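Local structure of tartrate dehydrogenase/decarboxylase (Pseudomonas putida, 3FLK) at residues A[206-211]-A[219-224]; A[51-56]-A[82-87]. The protein oxidises tartrate to oxaloglycolate with NAD, and also converts meso-tartrate to D-glycerate and oxidatively decarboxylates D-malate to pyruvate. The protein carries 1 engineered substitution. One frame throughout, in Å; residues are numbered along the deposited sequence.

Contact 1: A[206-211]-A[219-224]. With NAI (1,4-dihydronicotinamide adenine dinucleotide), chain N.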
ATOM      1  N   ARG A 206     -15.874   2.742 -14.893  1.00 15.77           N
ATOM      2  CA  ARG A 206     -16.716   3.785 -14.306  1.00 15.80           C
ATOM      3  C   ARG A 206     -15.975   5.119 -14.159  1.00 15.93           C
ATOM      4  O   ARG A 206     -16.588   6.181 -14.266  1.00 15.70           O
ATOM      5  CB  ARG A 206     -17.298   3.344 -12.957  1.00 15.77           C
ATOM      6  CG  ARG A 206     -18.201   2.097 -12.993  1.00 15.95           C
ATOM      7  CD  ARG A 206     -19.245   2.139 -14.116  1.00 16.52           C
ATOM      8  NE  ARG A 206     -20.176   3.260 -13.986  1.00 17.23           N
ATOM      9  CZ  ARG A 206     -20.954   3.714 -14.967  1.00 17.96           C
ATOM     10  NH1 ARG A 206     -20.920   3.152 -16.172  1.00 17.27           N
ATOM     11  NH2 ARG A 206     -21.763   4.742 -14.745  1.00 18.11           N
ATOM     12  N   THR A 207     -14.667   5.055 -13.912  1.00 16.22           N
ATOM     13  CA  THR A 207     -13.826   6.253 -13.820  1.00 16.80           C
ATOM     14  C   THR A 207     -13.779   6.972 -15.170  1.00 17.39           C
ATOM     15  O   THR A 207     -13.988   8.185 -15.237  1.00 17.11           O
ATOM     16  CB  THR A 207     -12.393   5.924 -13.331  1.00 16.69           C
ATOM     17  OG1 THR A 207     -12.460   5.163 -12.119  1.00 16.33           O
ATOM     18  CG2 THR A 207     -11.607   7.201 -13.064  1.00 16.77           C
ATOM     19  N   GLU A 208     -13.531   6.209 -16.235  1.00 18.21           N
ATOM     20  CA  GLU A 208     -13.563   6.724 -17.607  1.00 19.36           C
ATOM     21  C   GLU A 208     -14.906   7.370 -17.930  1.00 19.39           C
ATOM     22  O   GLU A 208     -14.954   8.450 -18.519  1.00 19.64           O
ATOM     23  CB  GLU A 208     -13.275   5.607 -18.612  1.00 19.62           C
ATOM     24  CG  GLU A 208     -11.831   5.139 -18.639  1.00 22.33           C
ATOM     25  CD  GLU A 208     -11.654   3.816 -19.371  1.00 25.67           C
ATOM     26  OE1 GLU A 208     -12.233   3.651 -20.470  1.00 27.05           O
ATOM     27  OE2 GLU A 208     -10.926   2.943 -18.844  1.00 26.94           O
ATOM     28  N   ALA A 209     -15.988   6.706 -17.529  1.00 19.66           N
ATOM     29  CA  ALA A 209     -17.347   7.207 -17.732  1.00 20.04           C
ATOM     30  C   ALA A 209     -17.599   8.524 -16.996  1.00 20.36           C
ATOM     31  O   ALA A 209     -18.247   9.426 -17.532  1.00 20.34           O
ATOM     32  CB  ALA A 209     -18.367   6.158 -17.314  1.00 19.96           C
HETATM   33  N   MSE A 210     -17.085   8.635 -15.773  1.00 20.60           N
HETATM   34  CA  MSE A 210     -17.239   9.861 -14.997  1.00 21.10           C
HETATM   35  C   MSE A 210     -16.368  10.999 -15.523  1.00 20.91           C
HETATM   36  O   MSE A 210     -16.824  12.138 -15.606  1.00 20.77           O
HETATM   37  CB  MSE A 210     -16.961   9.624 -13.509  1.00 21.45           C
HETATM   38  CG  MSE A 210     -17.276  10.831 -12.621  1.00 23.48           C
HETATM   39 SE   MSE A 210     -19.179  11.260 -12.443  1.00 29.85          SE
HETATM   40  CE  MSE A 210     -19.576  12.066 -14.154  1.00 29.77           C
ATOM     41  N   ALA A 211     -15.126  10.685 -15.886  1.00 20.86           N
ATOM     42  CA  ALA A 211     -14.173  11.690 -16.355  1.00 21.12           C
ATOM     43  C   ALA A 211     -14.641  12.437 -17.610  1.00 21.48           C
ATOM     44  O   ALA A 211     -14.214  13.569 -17.857  1.00 21.28           O
ATOM     45  CB  ALA A 211     -12.822  11.060 -16.590  1.00 21.05           C
ATOM     46  N   TRP A 219      -7.118  13.802 -15.642  1.00 19.43           N
ATOM     47  CA  TRP A 219      -7.186  12.567 -14.857  1.00 19.25           C
ATOM     48  C   TRP A 219      -6.224  11.479 -15.326  1.00 18.93           C
ATOM     49  O   TRP A 219      -5.955  11.338 -16.521  1.00 18.67           O
ATOM     50  CB  TRP A 219      -8.627  12.038 -14.769  1.00 19.64           C
ATOM     51  CG  TRP A 219      -9.058  11.178 -15.926  1.00 20.34           C
ATOM     52  CD1 TRP A 219      -9.486  11.608 -17.152  1.00 21.11           C
ATOM     53  CD2 TRP A 219      -9.110   9.742 -15.962  1.00 20.66           C
ATOM     54  NE1 TRP A 219      -9.795  10.529 -17.950  1.00 21.41           N
ATOM     55  CE2 TRP A 219      -9.575   9.374 -17.245  1.00 20.84           C
ATOM     56  CE3 TRP A 219      -8.805   8.734 -15.037  1.00 20.94           C
ATOM     57  CZ2 TRP A 219      -9.742   8.039 -17.629  1.00 20.52           C
ATOM     58  CZ3 TRP A 219      -8.972   7.403 -15.419  1.00 20.72           C
ATOM     59  CH2 TRP A 219      -9.436   7.070 -16.706  1.00 20.72           C
ATOM     60  N   ASP A 220      -5.705  10.718 -14.366  1.00 18.48           N
ATOM     61  CA  ASP A 220      -4.875   9.555 -14.665  1.00 18.19           C
ATOM     62  C   ASP A 220      -5.186   8.406 -13.707  1.00 17.74           C
ATOM     63  O   ASP A 220      -5.721   8.620 -12.613  1.00 17.25           O
ATOM     64  CB  ASP A 220      -3.382   9.917 -14.634  1.00 18.47           C
ATOM     65  CG  ASP A 220      -2.851  10.147 -13.224  1.00 19.64           C
ATOM     66  OD1 ASP A 220      -1.789   9.577 -12.891  1.00 21.29           O
ATOM     67  OD2 ASP A 220      -3.480  10.892 -12.447  1.00 20.99           O
ATOM     68  N   LYS A 221      -4.875   7.187 -14.134  1.00 17.18           N
ATOM     69  CA  LYS A 221      -4.998   6.027 -13.262  1.00 16.96           C
ATOM     70  C   LYS A 221      -3.630   5.396 -13.040  1.00 16.34           C
ATOM     71  O   LYS A 221      -2.778   5.387 -13.934  1.00 16.20           O
ATOM     72  CB  LYS A 221      -6.017   5.013 -13.800  1.00 17.01           C
ATOM     73  CG  LYS A 221      -5.631   4.338 -15.104  1.00 17.80           C
ATOM     74  CD  LYS A 221      -6.727   3.398 -15.580  1.00 17.93           C
ATOM     75  CE  LYS A 221      -6.227   2.526 -16.714  1.00 19.88           C
ATOM     76  NZ  LYS A 221      -7.281   1.595 -17.191  1.00 22.00           N
ATOM     77  N   GLN A 222      -3.417   4.901 -11.827  1.00 15.50           N
ATOM     78  CA  GLN A 222      -2.148   4.300 -11.460  1.00 15.04           C
ATOM     79  C   GLN A 222      -2.409   3.042 -10.655  1.00 14.26           C
ATOM     80  O   GLN A 222      -3.250   3.042  -9.748  1.00 14.18           O
ATOM     81  CB  GLN A 222      -1.293   5.285 -10.654  1.00 14.94           C
ATOM     82  CG  GLN A 222      -0.847   6.520 -11.438  1.00 15.75           C
ATOM     83  CD  GLN A 222       0.063   7.448 -10.652  1.00 15.91           C
ATOM     84  OE1 GLN A 222       0.057   8.661 -10.866  1.00 18.65           O
ATOM     85  NE2 GLN A 222       0.855   6.885  -9.745  1.00 17.10           N
ATOM     86  N   HIS A 223      -1.707   1.967 -11.004  1.00 13.48           N
ATOM     87  CA  HIS A 223      -1.753   0.750 -10.211  1.00 12.94           C
ATOM     88  C   HIS A 223      -1.252   1.077  -8.805  1.00 12.38           C
ATOM     89  O   HIS A 223      -0.335   1.884  -8.643  1.00 11.63           O
ATOM     90  CB  HIS A 223      -0.915  -0.362 -10.846  1.00 13.09           C
ATOM     91  CG  HIS A 223      -1.469  -0.876 -12.142  1.00 13.68           C
ATOM     92  ND1 HIS A 223      -2.753  -1.361 -12.267  1.00 14.93           N
ATOM     93  CD2 HIS A 223      -0.901  -1.000 -13.365  1.00 14.63           C
ATOM     94  CE1 HIS A 223      -2.957  -1.751 -13.513  1.00 15.15           C
ATOM     95  NE2 HIS A 223      -1.848  -1.545 -14.200  1.00 15.46           N
ATOM     96  N   ILE A 224      -1.865   0.456  -7.805  1.00 12.01           N
ATOM     97  CA  ILE A 224      -1.611   0.792  -6.402  1.00 11.76           C
ATOM     98  C   ILE A 224      -0.136   0.664  -6.002  1.00 11.88           C
ATOM     99  O   ILE A 224       0.363   1.480  -5.229  1.00 12.24           O
ATOM    100  CB  ILE A 224      -2.564   0.020  -5.425  1.00 11.69           C
ATOM    101  CG1 ILE A 224      -2.427   0.534  -3.981  1.00 11.03           C
ATOM    102  CG2 ILE A 224      -2.353  -1.498  -5.502  1.00 11.13           C
ATOM    103  CD1 ILE A 224      -2.938   1.958  -3.761  1.00  9.83           C
TER
HETATM  104  PA  NAI N 401       5.811  -0.094 -14.482  1.00 16.95           P
HETATM  105  O1A NAI N 401       6.652  -0.839 -13.517  1.00 16.02           O
HETATM  106  O2A NAI N 401       5.927  -0.668 -15.840  1.00 17.19           O
HETATM  107  O5B NAI N 401       6.257   1.449 -14.523  1.00 16.24           O
HETATM  108  C5B NAI N 401       5.999   2.337 -13.459  1.00 16.02           C
HETATM  109  C4B NAI N 401       6.923   3.550 -13.533  1.00 16.06           C
HETATM  110  O4B NAI N 401       8.256   3.185 -13.223  1.00 15.90           O
HETATM  111  C3B NAI N 401       6.944   4.168 -14.923  1.00 16.51           C
HETATM  112  O3B NAI N 401       6.934   5.570 -14.787  1.00 16.70           O
HETATM  113  C2B NAI N 401       8.249   3.689 -15.527  1.00 16.41           C
HETATM  114  O2B NAI N 401       8.819   4.625 -16.415  1.00 16.84           O
HETATM  115  C1B NAI N 401       9.129   3.430 -14.313  1.00 15.91           C
HETATM  116  N9A NAI N 401       9.995   2.264 -14.544  1.00 15.69           N
HETATM  117  C8A NAI N 401       9.619   0.945 -14.550  1.00 16.04           C
HETATM  118  N7A NAI N 401      10.710   0.188 -14.796  1.00 15.70           N
HETATM  119  C5A NAI N 401      11.775   0.999 -14.942  1.00 15.62           C
HETATM  120  C6A NAI N 401      13.116   0.743 -15.202  1.00 15.67           C
HETATM  121  N6A NAI N 401      13.558  -0.509 -15.297  1.00 15.72           N
HETATM  122  N1A NAI N 401      13.998   1.802 -15.297  1.00 15.92           N
HETATM  123  C2A NAI N 401      13.553   3.102 -15.140  1.00 15.99           C
HETATM  124  N3A NAI N 401      12.216   3.347 -14.884  1.00 15.75           N
HETATM  125  C4A NAI N 401      11.342   2.311 -14.784  1.00 15.83           C
HETATM  126  O3  NAI N 401       4.309  -0.149 -13.909  1.00 16.48           O
HETATM  127  PN  NAI N 401       2.988   0.471 -14.584  1.00 16.50           P
HETATM  128  O1N NAI N 401       3.342   1.687 -15.351  1.00 16.72           O
HETATM  129  O2N NAI N 401       1.988   0.553 -13.499  1.00 16.35           O
HETATM  130  O5D NAI N 401       2.514  -0.698 -15.582  1.00 16.71           O
HETATM  131  C5D NAI N 401       2.828  -0.691 -16.959  1.00 17.14           C
HETATM  132  C4D NAI N 401       2.453  -2.038 -17.572  1.00 16.81           C
HETATM  133  O4D NAI N 401       3.255  -3.071 -17.026  1.00 16.66           O
HETATM  134  C3D NAI N 401       1.007  -2.420 -17.297  1.00 17.00           C
HETATM  135  O3D NAI N 401       0.472  -2.983 -18.472  1.00 17.24           O
HETATM  136  C2D NAI N 401       1.100  -3.469 -16.203  1.00 16.82           C
HETATM  137  O2D NAI N 401       0.029  -4.380 -16.262  1.00 17.17           O
HETATM  138  C1D NAI N 401       2.447  -4.113 -16.501  1.00 17.28           C
HETATM  139  N1N NAI N 401       3.137  -4.725 -15.345  1.00 17.88           N
HETATM  140  C2N NAI N 401       3.695  -5.966 -15.510  1.00 17.57           C
HETATM  141  C3N NAI N 401       4.373  -6.586 -14.463  1.00 17.95           C
HETATM  142  C7N NAI N 401       5.159  -7.836 -14.734  1.00 18.63           C
HETATM  143  O7N NAI N 401       5.447  -8.185 -16.069  1.00 18.01           O
HETATM  144  N7N NAI N 401       5.573  -8.591 -13.713  1.00 18.61           N
HETATM  145  C4N NAI N 401       4.489  -5.927 -13.238  1.00 17.97           C
HETATM  146  C5N NAI N 401       3.924  -4.660 -13.077  1.00 17.93           C
HETATM  147  C6N NAI N 401       3.251  -4.063 -14.142  1.00 17.90           C

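Contact 2: A[51-56]-A[82-87]. With NAI (1,4-dihydronicotinamide adenine dinucleotide), chain F.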
ATOM      1  N   TYR A  51     -16.646  -1.305  27.239  1.00 24.41           N
ATOM      2  CA  TYR A  51     -18.078  -1.554  27.120  1.00 24.48           C
ATOM      3  C   TYR A  51     -18.344  -2.976  26.622  1.00 24.57           C
ATOM      4  O   TYR A  51     -19.311  -3.611  27.041  1.00 24.53           O
ATOM      5  CB  TYR A  51     -18.737  -0.526  26.194  1.00 24.40           C
ATOM      6  CG  TYR A  51     -20.254  -0.536  26.231  1.00 24.53           C
ATOM      7  CD1 TYR A  51     -20.956   0.240  27.153  1.00 24.52           C
ATOM      8  CD2 TYR A  51     -20.986  -1.316  25.336  1.00 24.41           C
ATOM      9  CE1 TYR A  51     -22.349   0.234  27.189  1.00 24.70           C
ATOM     10  CE2 TYR A  51     -22.379  -1.330  25.362  1.00 24.79           C
ATOM     11  CZ  TYR A  51     -23.052  -0.553  26.291  1.00 24.62           C
ATOM     12  OH  TYR A  51     -24.428  -0.566  26.317  1.00 24.98           O
ATOM     13  N   TYR A  52     -17.476  -3.468  25.739  1.00 24.73           N
ATOM     14  CA  TYR A  52     -17.591  -4.827  25.215  1.00 24.96           C
ATOM     15  C   TYR A  52     -17.369  -5.895  26.290  1.00 25.33           C
ATOM     16  O   TYR A  52     -18.083  -6.895  26.329  1.00 25.34           O
ATOM     17  CB  TYR A  52     -16.627  -5.049  24.042  1.00 24.83           C
ATOM     18  CG  TYR A  52     -16.806  -6.385  23.348  1.00 24.65           C
ATOM     19  CD1 TYR A  52     -17.678  -6.520  22.269  1.00 24.61           C
ATOM     20  CD2 TYR A  52     -16.107  -7.515  23.773  1.00 24.54           C
ATOM     21  CE1 TYR A  52     -17.851  -7.744  21.631  1.00 24.44           C
ATOM     22  CE2 TYR A  52     -16.271  -8.742  23.143  1.00 24.31           C
ATOM     23  CZ  TYR A  52     -17.143  -8.849  22.073  1.00 24.48           C
ATOM     24  OH  TYR A  52     -17.308 -10.062  21.446  1.00 24.41           O
ATOM     25  N   LEU A  53     -16.375  -5.684  27.150  1.00 25.72           N
ATOM     26  CA  LEU A  53     -16.045  -6.654  28.197  1.00 26.35           C
ATOM     27  C   LEU A  53     -17.148  -6.770  29.256  1.00 26.75           C
ATOM     28  O   LEU A  53     -17.270  -7.801  29.922  1.00 26.82           O
ATOM     29  CB  LEU A  53     -14.701  -6.315  28.851  1.00 26.28           C
ATOM     30  CG  LEU A  53     -13.430  -6.419  27.999  1.00 26.30           C
ATOM     31  CD1 LEU A  53     -12.232  -5.897  28.781  1.00 26.43           C
ATOM     32  CD2 LEU A  53     -13.172  -7.844  27.509  1.00 26.18           C
ATOM     33  N   GLN A  54     -17.946  -5.713  29.387  1.00 27.20           N
ATOM     34  CA  GLN A  54     -19.048  -5.661  30.343  1.00 27.90           C
ATOM     35  C   GLN A  54     -20.363  -6.173  29.748  1.00 27.96           C
ATOM     36  O   GLN A  54     -21.129  -6.867  30.424  1.00 28.17           O
ATOM     37  CB  GLN A  54     -19.226  -4.227  30.858  1.00 27.86           C
ATOM     38  CG  GLN A  54     -20.194  -4.081  32.038  1.00 28.51           C
ATOM     39  CD  GLN A  54     -20.413  -2.631  32.453  1.00 28.69           C
ATOM     40  OE1 GLN A  54     -19.505  -1.801  32.375  1.00 29.83           O
ATOM     41  NE2 GLN A  54     -21.624  -2.326  32.908  1.00 29.66           N
ATOM     42  N   HIS A  55     -20.618  -5.837  28.486  1.00 28.03           N
ATOM     43  CA  HIS A  55     -21.928  -6.083  27.878  1.00 28.10           C
ATOM     44  C   HIS A  55     -21.950  -7.150  26.783  1.00 28.06           C
ATOM     45  O   HIS A  55     -23.024  -7.608  26.388  1.00 28.11           O
ATOM     46  CB  HIS A  55     -22.519  -4.770  27.359  1.00 28.16           C
ATOM     47  CG  HIS A  55     -22.661  -3.718  28.413  1.00 28.42           C
ATOM     48  ND1 HIS A  55     -23.778  -3.612  29.214  1.00 28.80           N
ATOM     49  CD2 HIS A  55     -21.822  -2.732  28.807  1.00 28.73           C
ATOM     50  CE1 HIS A  55     -23.625  -2.601  30.049  1.00 28.87           C
ATOM     51  NE2 HIS A  55     -22.447  -2.049  29.822  1.00 29.03           N
ATOM     52  N   GLY A  56     -20.778  -7.544  26.295  1.00 28.00           N
ATOM     53  CA  GLY A  56     -20.688  -8.550  25.237  1.00 28.01           C
ATOM     54  C   GLY A  56     -20.893  -7.979  23.845  1.00 27.96           C
ATOM     55  O   GLY A  56     -20.871  -8.715  22.857  1.00 27.99           O
ATOM     56  N   ASP A  82      -5.419  -6.684  22.811  1.00 19.64           N
ATOM     57  CA  ASP A  82      -5.104  -7.469  24.013  1.00 20.07           C
ATOM     58  C   ASP A  82      -6.353  -8.105  24.632  1.00 19.80           C
ATOM     59  O   ASP A  82      -6.272  -9.169  25.247  1.00 20.00           O
ATOM     60  CB  ASP A  82      -4.384  -6.604  25.061  1.00 20.38           C
ATOM     61  CG  ASP A  82      -4.028  -7.379  26.330  1.00 22.05           C
ATOM     62  OD1 ASP A  82      -3.226  -8.336  26.247  1.00 23.64           O
ATOM     63  OD2 ASP A  82      -4.545  -7.024  27.415  1.00 23.42           O
ATOM     64  N   LYS A  83      -7.501  -7.453  24.460  1.00 19.30           N
ATOM     65  CA  LYS A  83      -8.741  -7.898  25.092  1.00 19.09           C
ATOM     66  C   LYS A  83      -9.842  -8.291  24.108  1.00 18.63           C
ATOM     67  O   LYS A  83     -10.656  -9.168  24.404  1.00 18.30           O
ATOM     68  CB  LYS A  83      -9.260  -6.827  26.063  1.00 19.23           C
ATOM     69  CG  LYS A  83      -8.390  -6.633  27.310  1.00 20.11           C
ATOM     70  CD  LYS A  83      -8.569  -7.777  28.306  1.00 22.01           C
ATOM     71  CE  LYS A  83      -7.461  -7.791  29.353  1.00 23.63           C
ATOM     72  NZ  LYS A  83      -7.547  -6.635  30.294  1.00 25.05           N
ATOM     73  N   VAL A  84      -9.871  -7.631  22.949  1.00 18.07           N
ATOM     74  CA  VAL A  84     -10.918  -7.848  21.944  1.00 17.67           C
ATOM     75  C   VAL A  84     -10.295  -7.869  20.545  1.00 17.18           C
ATOM     76  O   VAL A  84      -9.543  -6.961  20.197  1.00 17.04           O
ATOM     77  CB  VAL A  84     -12.012  -6.735  22.003  1.00 17.59           C
ATOM     78  CG1 VAL A  84     -13.119  -6.977  20.966  1.00 17.61           C
ATOM     79  CG2 VAL A  84     -12.614  -6.621  23.398  1.00 17.95           C
ATOM     80  N   PRO A  85     -10.593  -8.914  19.744  1.00 16.84           N
ATOM     81  CA  PRO A  85     -10.105  -8.986  18.361  1.00 16.57           C
ATOM     82  C   PRO A  85     -10.429  -7.725  17.545  1.00 16.10           C
ATOM     83  O   PRO A  85     -11.498  -7.135  17.717  1.00 15.85           O
ATOM     84  CB  PRO A  85     -10.844 -10.203  17.800  1.00 16.73           C
ATOM     85  CG  PRO A  85     -11.052 -11.078  19.001  1.00 16.89           C
ATOM     86  CD  PRO A  85     -11.387 -10.107  20.099  1.00 16.99           C
ATOM     87  N   ASP A  86      -9.500  -7.323  16.677  1.00 15.86           N
ATOM     88  CA  ASP A  86      -9.636  -6.093  15.885  1.00 15.66           C
ATOM     89  C   ASP A  86     -10.835  -6.102  14.931  1.00 15.66           C
ATOM     90  O   ASP A  86     -11.447  -5.060  14.695  1.00 15.62           O
ATOM     91  CB  ASP A  86      -8.349  -5.798  15.104  1.00 15.67           C
ATOM     92  CG  ASP A  86      -7.259  -5.159  15.967  1.00 16.05           C
ATOM     93  OD1 ASP A  86      -7.559  -4.673  17.083  1.00 15.10           O
ATOM     94  OD2 ASP A  86      -6.092  -5.146  15.520  1.00 15.99           O
ATOM     95  N   HIS A  87     -11.169  -7.270  14.385  1.00 15.51           N
ATOM     96  CA  HIS A  87     -12.316  -7.366  13.478  1.00 15.51           C
ATOM     97  C   HIS A  87     -13.641  -7.246  14.229  1.00 15.46           C
ATOM     98  O   HIS A  87     -14.614  -6.727  13.689  1.00 15.57           O
ATOM     99  CB  HIS A  87     -12.261  -8.633  12.611  1.00 15.67           C
ATOM    100  CG  HIS A  87     -12.494  -9.906  13.365  1.00 15.57           C
ATOM    101  ND1 HIS A  87     -11.504 -10.539  14.083  1.00 15.98           N
ATOM    102  CD2 HIS A  87     -13.605 -10.671  13.498  1.00 16.08           C
ATOM    103  CE1 HIS A  87     -11.995 -11.634  14.637  1.00 16.26           C
ATOM    104  NE2 HIS A  87     -13.267 -11.738  14.294  1.00 16.68           N
TER
HETATM  105  PA  NAI F 402      -2.373   3.009  15.161  1.00 11.31           P
HETATM  106  O1A NAI F 402      -2.703   4.149  14.275  1.00 10.82           O
HETATM  107  O2A NAI F 402      -3.172   3.017  16.400  1.00 10.78           O
HETATM  108  O5B NAI F 402      -0.819   3.074  15.540  1.00 11.90           O
HETATM  109  C5B NAI F 402       0.207   2.891  14.591  1.00 11.66           C
HETATM  110  C4B NAI F 402       1.498   3.536  15.083  1.00 11.70           C
HETATM  111  O4B NAI F 402       1.392   4.944  14.997  1.00 12.22           O
HETATM  112  C3B NAI F 402       1.794   3.193  16.536  1.00 12.08           C
HETATM  113  O3B NAI F 402       3.177   2.964  16.666  1.00 12.34           O
HETATM  114  C2B NAI F 402       1.377   4.436  17.296  1.00 12.19           C
HETATM  115  O2B NAI F 402       2.163   4.651  18.446  1.00 13.09           O
HETATM  116  C1B NAI F 402       1.536   5.548  16.273  1.00 11.45           C
HETATM  117  N9A NAI F 402       0.524   6.600  16.464  1.00 11.38           N
HETATM  118  C8A NAI F 402      -0.807   6.537  16.138  1.00 11.31           C
HETATM  119  N7A NAI F 402      -1.381   7.712  16.476  1.00 10.91           N
HETATM  120  C5A NAI F 402      -0.446   8.521  17.008  1.00 11.04           C
HETATM  121  C6A NAI F 402      -0.499   9.817  17.513  1.00 10.81           C
HETATM  122  N6A NAI F 402      -1.643  10.496  17.511  1.00 10.24           N
HETATM  123  N1A NAI F 402       0.654  10.397  18.004  1.00 11.14           N
HETATM  124  C2A NAI F 402       1.846   9.703  18.000  1.00 11.20           C
HETATM  125  N3A NAI F 402       1.885   8.419  17.491  1.00 10.83           N
HETATM  126  C4A NAI F 402       0.760   7.835  17.010  1.00 10.60           C
HETATM  127  O3  NAI F 402      -2.589   1.663  14.286  1.00 12.15           O
HETATM  128  PN  NAI F 402      -2.271   0.138  14.705  1.00 12.74           P
HETATM  129  O1N NAI F 402      -1.169   0.073  15.689  1.00 13.18           O
HETATM  130  O2N NAI F 402      -2.105  -0.603  13.433  1.00 12.90           O
HETATM  131  O5D NAI F 402      -3.636  -0.349  15.388  1.00 12.42           O
HETATM  132  C5D NAI F 402      -3.889  -0.186  16.768  1.00 12.90           C
HETATM  133  C4D NAI F 402      -5.376  -0.395  17.054  1.00 13.07           C
HETATM  134  O4D NAI F 402      -6.127   0.679  16.518  1.00 12.93           O
HETATM  135  C3D NAI F 402      -5.944  -1.664  16.434  1.00 13.44           C
HETATM  136  O3D NAI F 402      -6.852  -2.214  17.358  1.00 12.91           O
HETATM  137  C2D NAI F 402      -6.690  -1.180  15.203  1.00 13.56           C
HETATM  138  O2D NAI F 402      -7.774  -2.014  14.868  1.00 13.91           O
HETATM  139  C1D NAI F 402      -7.148   0.198  15.657  1.00 13.37           C
HETATM  140  N1N NAI F 402      -7.393   1.180  14.583  1.00 13.49           N
HETATM  141  C2N NAI F 402      -8.572   1.871  14.626  1.00 13.01           C
HETATM  142  C3N NAI F 402      -8.866   2.831  13.664  1.00 13.82           C
HETATM  143  C7N NAI F 402     -10.029   3.754  13.889  1.00 13.85           C
HETATM  144  O7N NAI F 402     -10.742   3.693  15.105  1.00 14.18           O
HETATM  145  N7N NAI F 402     -10.371   4.616  12.933  1.00 14.27           N
HETATM  146  C4N NAI F 402      -7.939   3.084  12.653  1.00 13.81           C
HETATM  147  C5N NAI F 402      -6.735   2.380  12.616  1.00 13.71           C
HETATM  148  C6N NAI F 402      -6.468   1.424  13.596  1.00 13.50           C

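Contact 1: A[206-211]-A[219-224]
Ala211 sets its methyl group over one face of the Trp219 indole, a CH-pi contact in which CB stands 3.5 Å from the centroid of the five-membered ring and 17° off its normal. The methyl is displaced toward the rim on the pyrrole side, with CB equally near NE1 and CD1 of Trp219. The six-membered ring is met farther back along the helix: Thr207 CG2 comes to 3.5 Å from Trp219 CZ3, while Glu208 CG approaches Trp219 CH2 at 3.6 Å, both obliquely. In Trp219 the CG atom sits between the backbone N and the carbonyl carbon (chi1 85°), which stands the indole up against three residues on one side of the helix. Beyond its CG the Glu208 chain runs extended, its carboxylate plane 26° from that of the indole; OE2 remains 4.2 Å from Lys221 NZ, too far for a salt bridge, and the ammonium pairs instead with Asp204. Thr207 turns its methyl to the ring while OG1 bonds back to the carbonyl of Trp203. At the far end of the strand, the edge of the His223 ring faces a phosphate oxygen of the bound NADH, His223 CD2 lying 3.3 Å from O2N of the cofactor. Helical residues 206-211 run antiparallel to strand residues 219-223, within the beta-alpha-beta crossover of strand 186-191, helix 199-211 and strand 218-223, here packed by an indole and ending at the cofactor site.

Contact 2: A[51-56]-A[82-87]
The Tyr52 ring is covered on both faces: Val84 CG1 lies over one, in a CH-pi contact 4.3 Å from the centroid and 16° off the normal, and the backbone carbon of Gly56 lies over the other, displaced toward the rim. The second methyl of Val84 comes nearer a single atom, with CG2 3.6 Å from Tyr52 CD2. With CG1 anti to the backbone N (chi1 -179°), Val84 directs both methyls at the helix, and CG2 also reaches Leu53 CD2 at 4.3 Å. Leu53 CD1 meets the aliphatic part of the Lys83 side chain, 4.1 Å from Lys83 CB, the two side chains crossing at about a right angle. Within the helix, His55 lies over the centre of the Tyr51 ring, and Tyr51 also meets Trp46 edge to face. Past Pro85, the N-cap of helix 86-91, Asp86 turns to the cofactor: the ribose hydroxyl O3D donates to Asp86 OD1 at 2.6 Å, while OD2 is hydrogen-bonded to His223 NE2 of the second subunit. Were Asp86 an alanine, the ribose hydroxyl would probably lose this acceptor, and the histidine of the second subunit its mate. No hydrogen bond crosses between the segments, so they meet through aliphatic and aromatic surfaces alone, whereas the carboxylate a short step along the chain joins the cofactor ribose to the dimer partner.

Overall arrangement
Within one chain the two contacts lie far apart, their centres about 40 Å and their nearest atoms about 21 Å from each other. Contact 2 closes before contact 1 opens. Its helix 49-55 follows strand 39-43, which within this chain is the outermost strand at one end of the ten-stranded mixed sheet, and its other segment follows strand 72-77; contact 1 includes strand 218-223, outermost at the other end. Across the dimer the two contacts come together at one cofactor, through Asp86 and His223. Each cofactor site is therefore built by both subunits: the one that contributes Asp86 lines most of the pocket, and the one that contributes His223 adds a few residues.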